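PDB 1AHS: core protein VP7 from African horsesickness virus, which forms the surface of the viral core as homotrimers that bind structural protein VP3, the chain here being only its top domain. Local coordinates for residues B[67-72]-B[77-82]; B[15-18]-B[23-26]; B[48-53]-B[98-103]. All coordinates share one frame; numbering follows the deposited sequence.

Along the chain contact 2 (15-18 with 23-26) closes first; contact 3 (48-53 with 98-103) then opens a long loop, and contact 1 (67-72 with 77-82) is nested inside it. Contacts 1 and 2 are neighbours, centres 12 Å apart, probably joined by a hydrogen bond from Y16 N to C70 O, and both lie at the trimer interface. Contact 3 sits across the chain's centre from both, its centre 26 Å from that of contact 1 and 20 Å from that of contact 2, and no other subunit touches it. Strands 23-27 and 98-100, carrying parts of contacts 2 and 3, are the two outermost strands of one antiparallel sheet.

Contact 1: B[67-72]-B[77-82]; sequences RIFCDP and LESAPG
F69 and L77 face each other in a short antiparallel pairing of strands 69-70 and 76-77, a small hairpin of the beta-sandwich top domain. They form a hydrogen-bonded pair: F69 N donates to L77 O at 2.9 Å and L77 N donates to F69 O at 2.8 Å. Both side chains leave on the same face of the pairing. With CG of F69 set between its own backbone N and carbonyl carbon (chi1 66°), the ring swings over toward the partner strand. L77 CB then sits over one face of it, a CH-pi contact 4.0 Å from the ring centroid and only 15° off the normal. Further out, L77 CD2 reaches the CE2 corner of the ring at 3.6 Å and lies against D71 CB as well, so one methyl bridges two residues of 67-72. S79 takes the ring rim, its CA in the ring plane; its OG approaches CE1 obliquely but finds its hydrogen bonds at L66 O and I117 N. I117 also packs on F69, which ties the hairpin to strand 116-122.

Beyond the pairing, R67 and E78 run side by side, pointing the same way, their guanidinium and carboxylate planes 38° apart. The resulting salt bridge is long and its hydrogen bond weak, NH1 to OE1 at 3.4 Å. R67 NE forms a salt bridge with OE2 of E9 of a neighbouring subunit, so this arginine serves the trimer interface too. Between the backbones, E78 CA makes a CA-H...O contact with R67 O at 3.1 Å.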
loop_
_atom_site.group_PDB
_atom_site.type_symbol
_atom_site.label_atom_id
_atom_site.label_comp_id
_atom_site.label_asym_id
_atom_site.label_seq_id
_atom_site.Cartn_x
_atom_site.Cartn_y
_atom_site.Cartn_z
ATOM N N ARG B 67 -9.181 7.365 7.004
ATOM C CA ARG B 67 -10.287 7.148 7.892
ATOM C C ARG B 67 -9.849 6.204 9.066
ATOM O O ARG B 67 -10.199 6.454 10.221
ATOM C CB ARG B 67 -11.464 6.596 7.069
ATOM C CG ARG B 67 -12.622 6.025 7.886
ATOM C CD ARG B 67 -13.430 7.073 8.635
ATOM N NE ARG B 67 -14.838 6.980 8.237
ATOM C CZ ARG B 67 -15.793 6.427 8.979
ATOM N NH1 ARG B 67 -15.492 5.928 10.179
ATOM N NH2 ARG B 67 -17.035 6.326 8.499
ATOM N N ILE B 68 -9.168 5.085 8.783
ATOM C CA ILE B 68 -8.666 4.242 9.876
ATOM C C ILE B 68 -7.169 3.932 9.649
ATOM O O ILE B 68 -6.709 3.793 8.504
ATOM C CB ILE B 68 -9.468 2.884 10.161
ATOM C CG1 ILE B 68 -9.385 1.989 8.994
ATOM C CG2 ILE B 68 -10.944 3.062 10.512
ATOM C CD1 ILE B 68 -8.407 0.954 9.281
ATOM N N PHE B 69 -6.400 3.899 10.734
ATOM C CA PHE B 69 -4.992 3.591 10.675
ATOM C C PHE B 69 -4.648 2.991 12.043
ATOM O O PHE B 69 -5.560 2.683 12.776
ATOM C CB PHE B 69 -4.178 4.851 10.307
ATOM C CG PHE B 69 -4.202 5.941 11.341
ATOM C CD1 PHE B 69 -5.161 6.925 11.303
ATOM C CD2 PHE B 69 -3.229 6.005 12.314
ATOM C CE1 PHE B 69 -5.143 7.957 12.226
ATOM C CE2 PHE B 69 -3.204 7.027 13.227
ATOM C CZ PHE B 69 -4.171 8.002 13.172
ATOM N N CYS B 70 -3.386 2.825 12.427
ATOM C CA CYS B 70 -3.101 2.248 13.749
ATOM C C CYS B 70 -2.032 2.970 14.552
ATOM O O CYS B 70 -1.265 3.775 14.026
ATOM C CB CYS B 70 -2.723 0.774 13.628
ATOM S SG CYS B 70 -1.205 0.429 12.830
ATOM N N ASP B 71 -2.050 2.757 15.855
ATOM C CA ASP B 71 -1.038 3.348 16.715
ATOM C C ASP B 71 0.171 2.416 16.717
ATOM O O ASP B 71 0.160 1.391 16.062
ATOM C CB ASP B 71 -1.583 3.678 18.137
ATOM C CG ASP B 71 -1.910 2.454 18.996
ATOM O OD1 ASP B 71 -1.548 1.309 18.662
ATOM O OD2 ASP B 71 -2.528 2.672 20.061
ATOM N N PRO B 72 1.235 2.760 17.438
ATOM C CA PRO B 72 2.397 1.894 17.442
ATOM C C PRO B 72 2.216 0.511 18.004
ATOM O O PRO B 72 3.085 -0.328 17.795
ATOM C CB PRO B 72 3.377 2.685 18.246
ATOM C CG PRO B 72 3.048 4.063 17.841
ATOM C CD PRO B 72 1.573 4.051 18.040
ATOM N N LEU B 77 -7.207 3.384 14.908
ATOM C CA LEU B 77 -7.343 4.775 15.276
ATOM C C LEU B 77 -8.003 5.438 14.057
ATOM O O LEU B 77 -7.946 4.863 12.961
ATOM C CB LEU B 77 -5.927 5.277 15.455
ATOM C CG LEU B 77 -5.483 6.051 16.673
ATOM C CD1 LEU B 77 -5.979 5.355 17.883
ATOM C CD2 LEU B 77 -3.969 6.184 16.673
ATOM N N GLU B 78 -8.737 6.545 14.245
ATOM C CA GLU B 78 -9.344 7.285 13.113
ATOM C C GLU B 78 -8.772 8.690 13.134
ATOM O O GLU B 78 -8.480 9.255 14.200
ATOM C CB GLU B 78 -10.869 7.396 13.174
ATOM C CG GLU B 78 -11.574 6.186 13.757
ATOM C CD GLU B 78 -13.033 6.099 13.374
ATOM O OE1 GLU B 78 -13.530 7.063 12.736
ATOM O OE2 GLU B 78 -13.664 5.046 13.688
ATOM N N SER B 79 -8.570 9.226 11.939
ATOM C CA SER B 79 -8.031 10.560 11.746
ATOM C C SER B 79 -9.021 11.606 12.245
ATOM O O SER B 79 -10.268 11.464 12.083
ATOM C CB SER B 79 -7.773 10.803 10.248
ATOM O OG SER B 79 -6.492 10.357 9.863
ATOM N N ALA B 80 -8.455 12.663 12.815
ATOM C CA ALA B 80 -9.229 13.773 13.313
ATOM C C ALA B 80 -9.939 14.567 12.188
ATOM O O ALA B 80 -9.506 14.610 11.033
ATOM C CB ALA B 80 -8.338 14.674 14.101
ATOM N N PRO B 81 -11.096 15.148 12.492
ATOM C CA PRO B 81 -11.754 15.903 11.427
ATOM C C PRO B 81 -11.088 17.283 11.282
ATOM O O PRO B 81 -10.241 17.678 12.104
ATOM C CB PRO B 81 -13.174 16.003 11.942
ATOM C CG PRO B 81 -12.943 16.142 13.457
ATOM C CD PRO B 81 -11.891 15.144 13.735
ATOM N N GLY B 82 -11.398 17.979 10.199
ATOM C CA GLY B 82 -10.812 19.298 10.021
ATOM C C GLY B 82 -9.372 19.401 9.555
ATOM O O GLY B 82 -8.760 20.460 9.703
#

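Contact 2: B[15-18]-B[23-26]; sequences RYYV and TRGG
R24 reaches from strand 23-27, an outermost strand of the five-stranded antiparallel sheet, to Y17 and V18 in the loop that precedes it. The chain doubles back here, with V18 and R24 nearest by CA, yet no direct hydrogen bond crosses; R24's backbone pairs instead with C36 on strand 32-37.

CB of R24 points toward the loop and lies 3.6 Å from Y17 O, with V18 CG2 on hand at 4.2 Å. CG (chi1 -171°, away from the backbone N) and an extended chain as far as NE carry the side chain past the same carbonyl: CD is 3.9 Å from Y17 O. Then the tyrosine ring takes over as neighbour. NE lies 4.0 Å from Y17 CE2, and CZ has CE2 over it, 3.9 Å above the guanidinium plane and close to its centre. At the tip, NH1 is 3.8 Å from Y17 CD2, near the plane of the ring. The two planes are 65° apart, so the rim of the phenol meets the guanidinium face; this is a steeply tilted edge contact, with no flat stack and no cation sitting over the pi cloud.

What polar connection exists is indirect. A water in the guanidinium plane accepts from NH1 and can donate to Y17 O, though other acceptors compete for its protons; it would link the arginine tip to the carbonyl its methylenes run along. R24 also touches E9, Q11 and P19, while Y17 packs on R67 of a neighbouring subunit, which places this pair beside the trimer interface. The water sits 3.0 Å from R24 NH1 and 2.7 Å from Y17 O.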
loop_
_atom_site.group_PDB
_atom_site.type_symbol
_atom_site.label_atom_id
_atom_site.label_comp_id
_atom_site.label_asym_id
_atom_site.label_seq_id
_atom_site.Cartn_x
_atom_site.Cartn_y
_atom_site.Cartn_z
ATOM N N ARG B 15 0.752 3.188 9.582
ATOM C CA ARG B 15 1.225 2.935 10.931
ATOM C C ARG B 15 1.817 4.219 11.524
ATOM O O ARG B 15 2.833 4.719 11.050
ATOM C CB ARG B 15 2.258 1.809 10.943
ATOM C CG ARG B 15 2.809 1.512 12.360
ATOM C CD ARG B 15 3.505 0.166 12.426
ATOM N NE ARG B 15 2.537 -0.911 12.435
ATOM C CZ ARG B 15 2.079 -1.478 13.544
ATOM N NH1 ARG B 15 2.517 -1.058 14.725
ATOM N NH2 ARG B 15 1.196 -2.478 13.466
ATOM N N TYR B 16 1.210 4.748 12.574
ATOM C CA TYR B 16 1.707 5.979 13.129
ATOM C C TYR B 16 3.144 5.902 13.628
ATOM O O TYR B 16 3.506 5.005 14.385
ATOM C CB TYR B 16 0.748 6.454 14.205
ATOM C CG TYR B 16 0.967 7.870 14.670
ATOM C CD1 TYR B 16 1.815 8.125 15.733
ATOM C CD2 TYR B 16 0.293 8.950 14.080
ATOM C CE1 TYR B 16 2.002 9.403 16.217
ATOM C CE2 TYR B 16 0.472 10.255 14.566
ATOM C CZ TYR B 16 1.331 10.461 15.643
ATOM O OH TYR B 16 1.511 11.695 16.216
ATOM N N TYR B 17 3.977 6.829 13.160
ATOM C CA TYR B 17 5.368 6.881 13.560
ATOM C C TYR B 17 5.905 8.314 13.502
ATOM O O TYR B 17 6.171 8.863 12.436
ATOM C CB TYR B 17 6.197 6.000 12.672
ATOM C CG TYR B 17 7.650 5.967 13.067
ATOM C CD1 TYR B 17 8.035 5.474 14.296
ATOM C CD2 TYR B 17 8.645 6.421 12.203
ATOM C CE1 TYR B 17 9.375 5.425 14.672
ATOM C CE2 TYR B 17 9.989 6.375 12.563
ATOM C CZ TYR B 17 10.346 5.878 13.802
ATOM O OH TYR B 17 11.667 5.847 14.204
ATOM N N VAL B 18 6.033 8.903 14.684
ATOM C CA VAL B 18 6.529 10.268 14.925
ATOM C C VAL B 18 7.382 10.180 16.225
ATOM O O VAL B 18 6.906 10.493 17.311
ATOM C CB VAL B 18 5.348 11.216 15.195
ATOM C CG1 VAL B 18 5.851 12.561 15.573
ATOM C CG2 VAL B 18 4.458 11.309 13.997
ATOM N N THR B 23 5.338 16.253 13.699
ATOM C CA THR B 23 4.960 15.707 12.388
ATOM C C THR B 23 6.144 14.864 11.850
ATOM O O THR B 23 7.277 14.979 12.347
ATOM C CB THR B 23 4.565 16.797 11.333
ATOM O OG1 THR B 23 5.656 17.687 11.123
ATOM C CG2 THR B 23 3.400 17.602 11.777
ATOM N N ARG B 24 5.844 13.907 10.967
ATOM C CA ARG B 24 6.859 13.087 10.316
ATOM C C ARG B 24 6.263 12.524 9.071
ATOM O O ARG B 24 5.084 12.204 9.017
ATOM C CB ARG B 24 7.442 11.959 11.168
ATOM C CG ARG B 24 8.665 11.334 10.433
ATOM C CD ARG B 24 9.580 10.464 11.304
ATOM N NE ARG B 24 10.637 9.787 10.532
ATOM C CZ ARG B 24 10.429 8.928 9.528
ATOM N NH1 ARG B 24 9.194 8.624 9.141
ATOM N NH2 ARG B 24 11.461 8.349 8.923
ATOM N N GLY B 25 7.059 12.566 8.020
ATOM C CA GLY B 25 6.643 12.057 6.729
ATOM C C GLY B 25 7.617 10.977 6.301
ATOM O O GLY B 25 8.747 10.862 6.822
ATOM N N GLY B 26 7.158 10.168 5.358
ATOM C CA GLY B 26 7.959 9.072 4.840
ATOM C C GLY B 26 7.318 8.573 3.578
ATOM O O GLY B 26 6.180 8.931 3.280
HETATM O O HOH W 1 6.219 8.664 9.738
#

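Contact 3: B[48-53]-B[98-103]; sequences LLAPRR and VAWNTI
W100 touches L49 and A50 through CZ3 and CH2 of its indole, where helix 46-49 gives way to loop. It stands at the end of strand 98-100, an outermost strand of the five-stranded sheet, and its CG is turned away from the backbone N (chi1 -178°), which throws the indole across to the helix end. L49 CB comes in obliquely, 3.7 Å from CZ3. A50 meets the edge: its N lies near the ring plane, 3.8 Å from CZ3, and its CB is 4.0 Å from CH2. L49 O is at the edge too, in plane.

From its own strand end the indole gets a lid, T102 N standing 3.4 Å above one face toward the rim. The same short run of residues forms an Asx turn, with I103 N donating to N101 OD1 at 2.8 Å. F61 and V87 pack against W100 as well, tying it to strands 59-65 and 84-87.

The pyrrole NH is at the other end of the indole, where NE1 donates to A104 O. With that polar group satisfied away from the helix and no hydrogen bond crossing between 48-53 and 98-103, this buried meeting rests on van der Waals contact of aliphatic and backbone atoms with the benzene part of the indole.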
loop_
_atom_site.group_PDB
_atom_site.type_symbol
_atom_site.label_atom_id
_atom_site.label_comp_id
_atom_site.label_asym_id
_atom_site.label_seq_id
_atom_site.Cartn_x
_atom_site.Cartn_y
_atom_site.Cartn_z
ATOM N N LEU B 48 9.413 16.963 1.457
ATOM C CA LEU B 48 8.926 15.607 1.327
ATOM C C LEU B 48 8.300 15.327 -0.031
ATOM O O LEU B 48 8.637 14.327 -0.652
ATOM C CB LEU B 48 7.929 15.358 2.464
ATOM C CG LEU B 48 7.422 14.000 2.991
ATOM C CD1 LEU B 48 5.982 13.729 2.596
ATOM C CD2 LEU B 48 8.340 12.874 2.632
ATOM N N LEU B 49 7.425 16.218 -0.516
ATOM C CA LEU B 49 6.740 16.008 -1.793
ATOM C C LEU B 49 7.522 16.325 -3.025
ATOM O O LEU B 49 7.205 15.861 -4.100
ATOM C CB LEU B 49 5.471 16.818 -1.856
ATOM C CG LEU B 49 4.404 16.493 -0.825
ATOM C CD1 LEU B 49 3.150 17.204 -1.283
ATOM C CD2 LEU B 49 4.180 14.984 -0.753
ATOM N N ALA B 50 8.529 17.154 -2.881
ATOM C CA ALA B 50 9.341 17.538 -3.987
ATOM C C ALA B 50 10.277 16.477 -4.458
ATOM O O ALA B 50 11.117 15.954 -3.684
ATOM C CB ALA B 50 10.118 18.713 -3.640
ATOM N N PRO B 51 10.209 16.202 -5.775
ATOM C CA PRO B 51 11.018 15.226 -6.525
ATOM C C PRO B 51 12.418 15.833 -6.485
ATOM O O PRO B 51 12.543 17.053 -6.266
ATOM C CB PRO B 51 10.430 15.307 -7.943
ATOM C CG PRO B 51 9.914 16.711 -8.036
ATOM C CD PRO B 51 9.289 16.929 -6.674
ATOM N N ARG B 52 13.483 15.078 -6.721
ATOM C CA ARG B 52 14.744 15.805 -6.609
ATOM C C ARG B 52 14.915 16.982 -7.592
ATOM O O ARG B 52 14.327 16.983 -8.706
ATOM C CB ARG B 52 15.963 14.891 -6.376
ATOM N N ARG B 53 15.520 18.064 -7.075
ATOM C CA ARG B 53 15.714 19.326 -7.836
ATOM C C ARG B 53 16.272 19.108 -9.245
ATOM O O ARG B 53 17.269 18.402 -9.434
ATOM C CB ARG B 53 16.580 20.321 -7.043
ATOM N N VAL B 98 -4.644 18.621 -7.649
ATOM C CA VAL B 98 -3.997 19.919 -7.558
ATOM C C VAL B 98 -2.689 19.926 -8.357
ATOM O O VAL B 98 -1.942 18.955 -8.293
ATOM C CB VAL B 98 -3.755 20.304 -6.062
ATOM C CG1 VAL B 98 -3.583 19.098 -5.216
ATOM C CG2 VAL B 98 -2.529 21.094 -5.901
ATOM N N ALA B 99 -2.451 20.990 -9.150
ATOM C CA ALA B 99 -1.214 21.172 -9.968
ATOM C C ALA B 99 -0.209 21.957 -9.142
ATOM O O ALA B 99 -0.452 23.110 -8.815
ATOM C CB ALA B 99 -1.530 21.939 -11.255
ATOM N N TRP B 100 0.899 21.342 -8.773
ATOM C CA TRP B 100 1.886 22.006 -7.933
ATOM C C TRP B 100 3.132 22.379 -8.731
ATOM O O TRP B 100 3.699 21.538 -9.437
ATOM C CB TRP B 100 2.290 21.082 -6.797
ATOM C CG TRP B 100 3.248 21.673 -5.859
ATOM C CD1 TRP B 100 3.236 22.951 -5.384
ATOM C CD2 TRP B 100 4.333 20.998 -5.190
ATOM N NE1 TRP B 100 4.250 23.112 -4.450
ATOM C CE2 TRP B 100 4.933 21.933 -4.322
ATOM C CE3 TRP B 100 4.832 19.703 -5.234
ATOM C CZ2 TRP B 100 6.015 21.613 -3.513
ATOM C CZ3 TRP B 100 5.901 19.384 -4.429
ATOM C CH2 TRP B 100 6.483 20.327 -3.580
ATOM N N ASN B 101 3.632 23.591 -8.526
ATOM C CA ASN B 101 4.763 23.979 -9.296
ATOM C C ASN B 101 6.094 23.555 -8.749
ATOM O O ASN B 101 7.097 23.863 -9.359
ATOM C CB ASN B 101 4.727 25.461 -9.615
ATOM C CG ASN B 101 4.875 26.323 -8.394
ATOM O OD1 ASN B 101 5.436 25.900 -7.381
ATOM N ND2 ASN B 101 4.419 27.559 -8.492
ATOM N N THR B 102 6.124 22.853 -7.623
ATOM C CA THR B 102 7.398 22.384 -7.055
ATOM C C THR B 102 8.056 23.391 -6.139
ATOM O O THR B 102 8.863 23.054 -5.270
ATOM C CB THR B 102 8.330 22.035 -8.213
ATOM O OG1 THR B 102 7.858 20.824 -8.817
ATOM C CG2 THR B 102 9.754 21.988 -7.834
ATOM N N ILE B 103 7.612 24.634 -6.267
ATOM C CA ILE B 103 8.209 25.745 -5.539
ATOM C C ILE B 103 7.400 26.243 -4.392
ATOM O O ILE B 103 7.941 26.496 -3.309
ATOM C CB ILE B 103 8.394 26.992 -6.473
ATOM C CG1 ILE B 103 9.252 26.633 -7.663
ATOM C CG2 ILE B 103 9.091 28.130 -5.734
ATOM C CD1 ILE B 103 10.602 26.129 -7.239
#